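Local coordinates for protein autolysin E (Staphylococcus aureus, PDB 4PI8) that probably cleaves the NAG-NAM glycan strands of peptidoglycan as a lysozyme-clan glucosaminidase, here as a catalytic mutant with a bound disaccharide, at residues E173-N178 and N185-A190; Y127-F130 and A135-S138; Y9-A14 and A44-H49. The protein carries 1 engineered substitution. All coordinates share one frame; numbering follows the deposited sequence.

Contact 1: E173-N178 and N185-A190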
loop_
_atom_site.group_PDB
_atom_site.type_symbol
_atom_site.label_atom_id
_atom_site.label_comp_id
_atom_site.label_asym_id
_atom_site.label_seq_id
_atom_site.Cartn_x
_atom_site.Cartn_y
_atom_site.Cartn_z
ATOM N N GLU A 173 -9.890 4.964 7.674
ATOM C CA GLU A 173 -11.230 5.331 8.177
ATOM C C GLU A 173 -12.221 4.197 8.020
ATOM O O GLU A 173 -13.331 4.287 8.588
ATOM C CB GLU A 173 -11.729 6.589 7.507
ATOM C CG GLU A 173 -10.962 7.850 7.899
ATOM C CD GLU A 173 -11.037 8.158 9.348
ATOM O OE1 GLU A 173 -12.182 8.284 9.893
ATOM O OE2 GLU A 173 -10.024 8.215 10.005
ATOM N N ASN A 174 -11.841 3.141 7.330
ATOM C CA ASN A 174 -12.648 1.909 7.167
ATOM C C ASN A 174 -12.163 0.812 8.096
ATOM O O ASN A 174 -12.425 -0.366 7.819
ATOM C CB ASN A 174 -12.644 1.447 5.710
ATOM C CG ASN A 174 -13.685 0.372 5.407
ATOM O OD1 ASN A 174 -14.860 0.571 5.816
ATOM N ND2 ASN A 174 -13.288 -0.757 4.824
ATOM N N ASN A 175 -11.379 1.135 9.132
ATOM C CA ASN A 175 -10.877 0.175 10.064
ATOM C C ASN A 175 -9.939 -0.888 9.484
ATOM O O ASN A 175 -9.718 -1.955 10.069
ATOM C CB ASN A 175 -12.053 -0.494 10.823
ATOM C CG ASN A 175 -11.620 -1.149 12.114
ATOM O OD1 ASN A 175 -10.749 -0.626 12.849
ATOM N ND2 ASN A 175 -12.240 -2.313 12.446
ATOM N N GLN A 176 -9.254 -0.513 8.401
ATOM C CA GLN A 176 -8.153 -1.342 7.847
ATOM C C GLN A 176 -6.884 -0.538 8.198
ATOM O O GLN A 176 -6.483 0.337 7.455
ATOM C CB GLN A 176 -8.368 -1.537 6.355
ATOM C CG GLN A 176 -9.571 -2.397 6.029
ATOM C CD GLN A 176 -9.893 -2.437 4.544
ATOM O OE1 GLN A 176 -10.629 -1.595 4.034
ATOM N NE2 GLN A 176 -9.328 -3.355 3.836
ATOM N N LEU A 177 -6.333 -0.858 9.359
ATOM C CA LEU A 177 -5.336 -0.063 10.049
ATOM C C LEU A 177 -3.935 -0.614 9.943
ATOM O O LEU A 177 -2.998 0.033 10.442
ATOM C CB LEU A 177 -5.693 0.031 11.551
ATOM C CG LEU A 177 -7.130 0.403 11.893
ATOM C CD1 LEU A 177 -7.181 0.518 13.448
ATOM C CD2 LEU A 177 -7.470 1.700 11.226
ATOM N N ASN A 178 -3.790 -1.799 9.418
ATOM C CA ASN A 178 -2.483 -2.423 9.216
ATOM C C ASN A 178 -2.435 -3.098 7.887
ATOM O O ASN A 178 -3.464 -3.215 7.168
ATOM C CB ASN A 178 -2.114 -3.289 10.405
ATOM C CG ASN A 178 -2.970 -4.510 10.554
ATOM O OD1 ASN A 178 -3.415 -5.132 9.593
ATOM N ND2 ASN A 178 -3.148 -4.904 11.838
ATOM N N ASN A 185 -8.711 -7.796 4.479
ATOM C CA ASN A 185 -9.955 -7.323 5.092
ATOM C C ASN A 185 -10.700 -8.376 5.869
ATOM O O ASN A 185 -11.828 -8.748 5.523
ATOM C CB ASN A 185 -10.841 -6.685 4.017
ATOM C CG ASN A 185 -11.896 -5.750 4.595
ATOM O OD1 ASN A 185 -11.890 -5.416 5.777
ATOM N ND2 ASN A 185 -12.761 -5.253 3.694
ATOM N N PRO A 186 -10.135 -8.883 6.942
ATOM C CA PRO A 186 -10.765 -9.993 7.665
ATOM C C PRO A 186 -12.140 -9.629 8.217
ATOM O O PRO A 186 -12.963 -10.587 8.436
ATOM C CB PRO A 186 -9.785 -10.315 8.773
ATOM C CG PRO A 186 -8.819 -9.210 8.810
ATOM C CD PRO A 186 -8.795 -8.595 7.460
ATOM N N GLU A 187 -12.466 -8.388 8.444
ATOM C CA GLU A 187 -13.805 -7.993 8.912
ATOM C C GLU A 187 -14.816 -8.274 7.839
ATOM O O GLU A 187 -15.989 -8.611 8.157
ATOM C CB GLU A 187 -13.816 -6.533 9.265
ATOM C CG GLU A 187 -15.065 -6.013 9.974
ATOM C CD GLU A 187 -14.937 -4.583 10.476
ATOM O OE1 GLU A 187 -13.914 -3.876 10.295
ATOM O OE2 GLU A 187 -15.895 -4.142 11.196
ATOM N N ASN A 188 -14.450 -8.164 6.562
ATOM C CA ASN A 188 -15.314 -8.385 5.385
ATOM C C ASN A 188 -14.472 -9.018 4.261
ATOM O O ASN A 188 -14.089 -8.368 3.301
ATOM C CB ASN A 188 -16.004 -7.121 4.889
ATOM C CG ASN A 188 -17.061 -6.625 5.851
ATOM O OD1 ASN A 188 -16.850 -5.656 6.647
ATOM N ND2 ASN A 188 -18.156 -7.281 5.847
ATOM N N PRO A 189 -14.172 -10.300 4.395
ATOM C CA PRO A 189 -13.201 -10.933 3.510
ATOM C C PRO A 189 -13.541 -10.819 2.045
ATOM O O PRO A 189 -14.708 -10.953 1.633
ATOM C CB PRO A 189 -13.199 -12.406 3.997
ATOM C CG PRO A 189 -13.545 -12.326 5.397
ATOM C CD PRO A 189 -14.566 -11.211 5.493
ATOM N N ALA A 190 -12.537 -10.579 1.220
ATOM C CA ALA A 190 -12.605 -10.541 -0.215
ATOM C C ALA A 190 -13.235 -9.293 -0.782
ATOM O O ALA A 190 -13.462 -9.216 -2.023
ATOM C CB ALA A 190 -13.219 -11.831 -0.826
HETATM O O HOH W 1 -14.683 -2.092 8.245
HETATM O O HOH W 2 -11.113 -4.346 10.220
#
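N175 and E187 make the one direct hydrogen bond between 173-178 and 185-190: N175 ND2 donates to E187 OE1 over 3.1 Å, with a fairly straight N-H...O angle of 163°. The oxygen lies close to the amide plane of N175, yet the donor comes down on it from above the carboxylate plane, and the two flat groups stand almost perpendicular. E187 reaches across with CG opposite its backbone N (chi1 -171°) and an extended chain beyond. N175 ND2 also bonds D6 OD2, so this amide serves two acidic side chains. Water 2 donates to N175 O and to E187 OE1, at 2.8 Å from OE1. Water 1 lies 2.9 Å from N174 O and makes at most a weak bond to E187 OE1.

The second kind of contact is a stack. The amides of Q176 and N185 lie nearly parallel, 14° apart, although their side chains cross at about a right angle; Q176 NE2 sits 3.6 Å from N185 CG. Each amide also has hydrogen bonds outside the stack. Q176 OE1 accepts from N174 ND2 at 2.9 Å and also bonds H192 ND1, while Q176 NE2 bonds Q181 O and N185 ND2 bonds Q191 O. These bonds should fix the rotation of both buried amides, and since Q191 and H192 line the glycan pocket, Q176 and N185 form a second shell that probably helps position that loop.

N175, with positive phi, is the C-prime residue of a Schellman motif ending helix 156-172. N185 opens a type I turn closed by N188 N to N185 O at 2.9 Å. The contact thus brackets helix 179-184: N178 is its N-cap, N185 is the first residue beyond its end, and P189 further on packs against helix 11-18.

Contact 2: Y127-F130 and A135-S138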
loop_
_atom_site.group_PDB
_atom_site.type_symbol
_atom_site.label_atom_id
_atom_site.label_comp_id
_atom_site.label_asym_id
_atom_site.label_seq_id
_atom_site.Cartn_x
_atom_site.Cartn_y
_atom_site.Cartn_z
ATOM N N TYR A 127 -0.174 12.735 -15.451
ATOM C CA TYR A 127 -0.697 12.221 -14.172
ATOM C C TYR A 127 0.240 11.191 -13.608
ATOM O O TYR A 127 0.861 10.404 -14.293
ATOM C CB TYR A 127 -2.095 11.642 -14.382
ATOM C CG TYR A 127 -3.068 12.699 -14.868
ATOM C CD1 TYR A 127 -3.651 13.591 -14.009
ATOM C CD2 TYR A 127 -3.337 12.847 -16.222
ATOM C CE1 TYR A 127 -4.493 14.604 -14.458
ATOM C CE2 TYR A 127 -4.202 13.835 -16.680
ATOM C CZ TYR A 127 -4.769 14.707 -15.810
ATOM O OH TYR A 127 -5.654 15.691 -16.236
ATOM N N TYR A 128 0.341 11.232 -12.247
ATOM C CA TYR A 128 1.270 10.378 -11.475
ATOM C C TYR A 128 0.455 9.592 -10.461
ATOM O O TYR A 128 -0.590 10.005 -10.041
ATOM C CB TYR A 128 2.299 11.276 -10.736
ATOM C CG TYR A 128 3.171 12.049 -11.726
ATOM C CD1 TYR A 128 2.719 13.265 -12.214
ATOM C CD2 TYR A 128 4.370 11.558 -12.120
ATOM C CE1 TYR A 128 3.511 13.965 -13.132
ATOM C CE2 TYR A 128 5.182 12.233 -13.041
ATOM C CZ TYR A 128 4.699 13.443 -13.537
ATOM O OH TYR A 128 5.490 14.175 -14.439
ATOM N N ASN A 129 0.998 8.423 -10.144
ATOM C CA ASN A 129 0.310 7.522 -9.166
ATOM C C ASN A 129 1.386 6.667 -8.552
ATOM O O ASN A 129 2.020 5.865 -9.202
ATOM C CB ASN A 129 -0.675 6.688 -9.962
ATOM C CG ASN A 129 -1.594 5.863 -9.092
ATOM O OD1 ASN A 129 -1.285 5.463 -7.970
ATOM N ND2 ASN A 129 -2.752 5.647 -9.614
ATOM N N PHE A 130 1.610 6.873 -7.230
ATOM C CA PHE A 130 2.685 6.192 -6.563
ATOM C C PHE A 130 2.260 5.092 -5.571
ATOM O O PHE A 130 3.097 4.558 -4.863
ATOM C CB PHE A 130 3.571 7.217 -5.807
ATOM C CG PHE A 130 4.265 8.235 -6.670
ATOM C CD1 PHE A 130 4.644 7.967 -7.962
ATOM C CD2 PHE A 130 4.534 9.470 -6.135
ATOM C CE1 PHE A 130 5.269 8.943 -8.747
ATOM C CE2 PHE A 130 5.229 10.407 -6.877
ATOM C CZ PHE A 130 5.568 10.156 -8.182
ATOM N N ALA A 135 -7.272 2.503 -11.792
ATOM C CA ALA A 135 -6.789 2.193 -13.096
ATOM C C ALA A 135 -5.824 3.297 -13.537
ATOM O O ALA A 135 -6.149 4.489 -13.418
ATOM C CB ALA A 135 -7.961 2.065 -14.083
ATOM N N PHE A 136 -4.667 2.831 -13.954
ATOM C CA PHE A 136 -3.554 3.725 -14.318
ATOM C C PHE A 136 -2.786 3.193 -15.478
ATOM O O PHE A 136 -1.790 2.511 -15.327
ATOM C CB PHE A 136 -2.655 3.975 -13.081
ATOM C CG PHE A 136 -1.740 5.173 -13.254
ATOM C CD1 PHE A 136 -2.288 6.440 -13.313
ATOM C CD2 PHE A 136 -0.383 4.989 -13.390
ATOM C CE1 PHE A 136 -1.426 7.570 -13.538
ATOM C CE2 PHE A 136 0.464 6.107 -13.584
ATOM C CZ PHE A 136 -0.089 7.353 -13.647
ATOM N N ASP A 137 -3.365 3.466 -16.651
ATOM C CA ASP A 137 -2.733 3.206 -17.941
ATOM C C ASP A 137 -3.252 4.215 -18.949
ATOM O O ASP A 137 -4.177 4.979 -18.656
ATOM C CB ASP A 137 -2.949 1.751 -18.393
ATOM C CG ASP A 137 -4.421 1.355 -18.527
ATOM O OD1 ASP A 137 -5.320 2.199 -18.745
ATOM O OD2 ASP A 137 -4.679 0.140 -18.435
ATOM N N SER A 138 -2.666 4.241 -20.156
ATOM C CA SER A 138 -3.063 5.276 -21.134
ATOM C C SER A 138 -4.562 5.230 -21.477
ATOM O O SER A 138 -5.214 6.277 -21.522
ATOM C CB SER A 138 -2.190 5.235 -22.405
ATOM O OG SER A 138 -1.822 3.904 -22.742
#
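The loop joining strand 125-127 to helix 138-143 folds back on itself where F136 packs against Y127 and N129. The main side-chain packing is a CH-pi contact: N129 CB sits 3.5 Å from the centroid of the F136 ring and only 3° off its normal, so the methylene lies squarely over the ring centre. The two side chains run past each other in opposite directions, and the amide plane of N129 is tilted steeply against the ring, with N129 ND2 3.8 Å from F136 CG.

A different part of the ring meets Y127. Near the ring plane, Y127 O lies at the edge, 3.3 Å from F136 CZ, an approach that sets a carbonyl oxygen against the ring's C-H rim. Alongside, Y127 CB is 4.2 Å from F136 CE1, a looser apolar touch. F136 reaches these partners with CG opposite its backbone N (chi1 -164°).

No hydrogen bond crosses between 127-130 and 135-138. The N129 amide is instead tied to the intervening loop, through ND2 to I133 O and weakly through OD1 to F131 N. Since I133 lines the glycan pocket, this bond links the packed asparagine to the sugar site.

Around the contact, F136 also touches I120 of strand 120-122, F136 and N129 touch A148 of helix 147-150, and Y128 and F130 pack on helix 156-172.

Contact 3: Y9-A14 and A44-H49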
loop_
_atom_site.group_PDB
_atom_site.type_symbol
_atom_site.label_atom_id
_atom_site.label_comp_id
_atom_site.label_asym_id
_atom_site.label_seq_id
_atom_site.Cartn_x
_atom_site.Cartn_y
_atom_site.Cartn_z
ATOM N N TYR A 9 -15.608 -13.585 11.104
ATOM C CA TYR A 9 -15.517 -14.808 10.342
ATOM C C TYR A 9 -14.477 -15.739 10.951
ATOM O O TYR A 9 -13.489 -15.272 11.515
ATOM C CB TYR A 9 -15.195 -14.559 8.872
ATOM C CG TYR A 9 -16.282 -13.877 8.157
ATOM C CD1 TYR A 9 -17.321 -14.627 7.618
ATOM C CD2 TYR A 9 -16.355 -12.505 8.016
ATOM C CE1 TYR A 9 -18.343 -14.026 6.923
ATOM C CE2 TYR A 9 -17.404 -11.914 7.309
ATOM C CZ TYR A 9 -18.412 -12.683 6.793
ATOM O OH TYR A 9 -19.442 -12.048 6.126
ATOM N N SER A 10 -14.692 -17.055 10.867
ATOM C CA SER A 10 -13.668 -18.017 11.108
ATOM C C SER A 10 -12.628 -17.934 9.990
ATOM O O SER A 10 -12.904 -17.471 8.835
ATOM C CB SER A 10 -14.189 -19.459 11.136
ATOM O OG SER A 10 -14.633 -19.861 9.875
ATOM N N PHE A 11 -11.419 -18.400 10.263
ATOM C CA PHE A 11 -10.402 -18.447 9.201
ATOM C C PHE A 11 -10.848 -19.240 8.018
ATOM O O PHE A 11 -10.726 -18.832 6.877
ATOM C CB PHE A 11 -9.074 -19.006 9.790
ATOM C CG PHE A 11 -7.939 -19.026 8.821
ATOM C CD1 PHE A 11 -7.397 -17.820 8.381
ATOM C CD2 PHE A 11 -7.455 -20.189 8.265
ATOM C CE1 PHE A 11 -6.346 -17.792 7.471
ATOM C CE2 PHE A 11 -6.415 -20.147 7.369
ATOM C CZ PHE A 11 -5.861 -18.964 6.973
ATOM N N ASP A 12 -11.444 -20.427 8.267
ATOM C CA ASP A 12 -11.862 -21.249 7.149
ATOM C C ASP A 12 -12.931 -20.597 6.256
ATOM O O ASP A 12 -12.902 -20.740 5.048
ATOM C CB ASP A 12 -12.363 -22.648 7.622
ATOM C CG ASP A 12 -11.229 -23.533 8.129
ATOM O OD1 ASP A 12 -10.053 -23.261 7.841
ATOM O OD2 ASP A 12 -11.531 -24.515 8.851
ATOM N N GLU A 13 -13.834 -19.856 6.907
ATOM C CA GLU A 13 -14.874 -19.115 6.170
ATOM C C GLU A 13 -14.209 -18.028 5.294
ATOM O O GLU A 13 -14.506 -17.913 4.116
ATOM C CB GLU A 13 -15.855 -18.477 7.141
ATOM C CG GLU A 13 -16.944 -19.419 7.729
ATOM C CD GLU A 13 -17.604 -18.895 8.985
ATOM O OE1 GLU A 13 -17.252 -17.855 9.609
ATOM O OE2 GLU A 13 -18.523 -19.639 9.459
ATOM N N ALA A 14 -13.247 -17.323 5.902
ATOM C CA ALA A 14 -12.532 -16.291 5.150
ATOM C C ALA A 14 -11.743 -16.829 3.960
ATOM O O ALA A 14 -11.747 -16.289 2.867
ATOM C CB ALA A 14 -11.630 -15.511 6.084
ATOM N N ALA A 44 -0.853 -17.798 2.247
ATOM C CA ALA A 44 -0.495 -16.362 2.261
ATOM C C ALA A 44 -1.272 -15.585 3.313
ATOM O O ALA A 44 -0.731 -14.700 3.974
ATOM C CB ALA A 44 -0.688 -15.719 0.913
ATOM N N MET A 45 -2.533 -15.972 3.542
ATOM C CA MET A 45 -3.382 -15.284 4.500
ATOM C C MET A 45 -3.280 -15.850 5.908
ATOM O O MET A 45 -3.836 -15.305 6.871
ATOM C CB MET A 45 -4.846 -15.138 3.973
ATOM C CG MET A 45 -5.492 -16.462 3.801
ATOM S SD MET A 45 -7.117 -16.355 3.030
ATOM C CE MET A 45 -8.051 -15.750 4.405
ATOM N N THR A 46 -2.530 -16.949 6.097
ATOM C CA THR A 46 -2.351 -17.514 7.423
ATOM C C THR A 46 -1.607 -16.565 8.348
ATOM O O THR A 46 -0.622 -15.931 7.951
ATOM C CB THR A 46 -1.645 -18.904 7.332
ATOM O OG1 THR A 46 -2.419 -19.761 6.493
ATOM C CG2 THR A 46 -1.511 -19.521 8.646
ATOM N N ILE A 47 -2.093 -16.445 9.556
ATOM C CA ILE A 47 -1.512 -15.530 10.516
ATOM C C ILE A 47 -0.318 -16.219 11.129
ATOM O O ILE A 47 -0.467 -17.298 11.699
ATOM C CB ILE A 47 -2.431 -15.183 11.704
ATOM C CG1 ILE A 47 -3.822 -14.666 11.293
ATOM C CG2 ILE A 47 -1.732 -14.193 12.615
ATOM C CD1 ILE A 47 -3.833 -13.302 10.664
ATOM N N SER A 48 0.827 -15.559 11.058
ATOM C CA SER A 48 2.038 -16.120 11.596
ATOM C C SER A 48 2.783 -15.025 12.350
ATOM O O SER A 48 3.317 -14.095 11.728
ATOM C CB SER A 48 2.871 -16.712 10.467
ATOM O OG SER A 48 3.116 -18.080 10.732
ATOM N N HIS A 49 2.766 -15.130 13.685
ATOM C CA HIS A 49 3.440 -14.179 14.582
ATOM C C HIS A 49 4.809 -14.707 15.001
ATOM O O HIS A 49 5.567 -15.203 14.172
ATOM C CB HIS A 49 2.600 -13.926 15.840
ATOM C CG HIS A 49 1.289 -13.244 15.581
ATOM N ND1 HIS A 49 1.197 -11.976 15.045
ATOM C CD2 HIS A 49 0.015 -13.639 15.830
ATOM C CE1 HIS A 49 -0.074 -11.628 14.954
ATOM N NE2 HIS A 49 -0.812 -12.616 15.431
#
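F11 and A14, on one flank of helix 11-18, hold M45, packing this N-terminal helix against the 44-49 region. This is the tight side. M45 CG lies 4.0 Å from F11 CE1, and a bend at chi3 (-75°) brings the terminal methyl round to the helix, with M45 CE 4.0 Å from A14 CB. The methionine therefore touches both residues, one turn apart, and it also reaches V15 and Q18 of the same helix. M45 O, 3.6 Å from F11 CE1, lies near the ring plane at its edge. Y227 meets the F11 ring edge-to-face and is also touched by A14.

Beyond the ring the contact thins out towards solvent, where F11 CZ approaches exposed T46 at OG1, 3.6 Å away.

The helix start is secured locally by a capping box: E13 N donates to S10 OG at 3.1 Å, and S10 N donates to E13 OE1 at 3.0 Å.

No hydrogen bond joins 9-14 to 44-49; M45 O and T46 OG1 bond Y180 OH and A42 O instead. With M45 about 11 Å from the NAG, the segments associate through apolar packing, one carbonyl oxygen at the ring edge and the T46 hydroxyl set obliquely to the ring.

The three contacts follow one another along the chain, with contact 3 first, then contact 2 and contact 1. Contacts 1 and 3 are neighbours, centres 13 Å apart, and they touch where P189 packs on Y9, just before helix 11-18, and on A14 within it: P189 CD is 3.4 Å from Y9 CD2, and P189 CG is 3.8 Å from A14 CB. Contact 2 stands apart, its centre 25 Å from that of contact 1 and 32 Å from that of contact 3, on the opposite side of the chain's centre from contact 3. A190 of contact 1 touches the NAG, whereas the N129 side chain of contact 2 stays about 7 Å from the muramic acid.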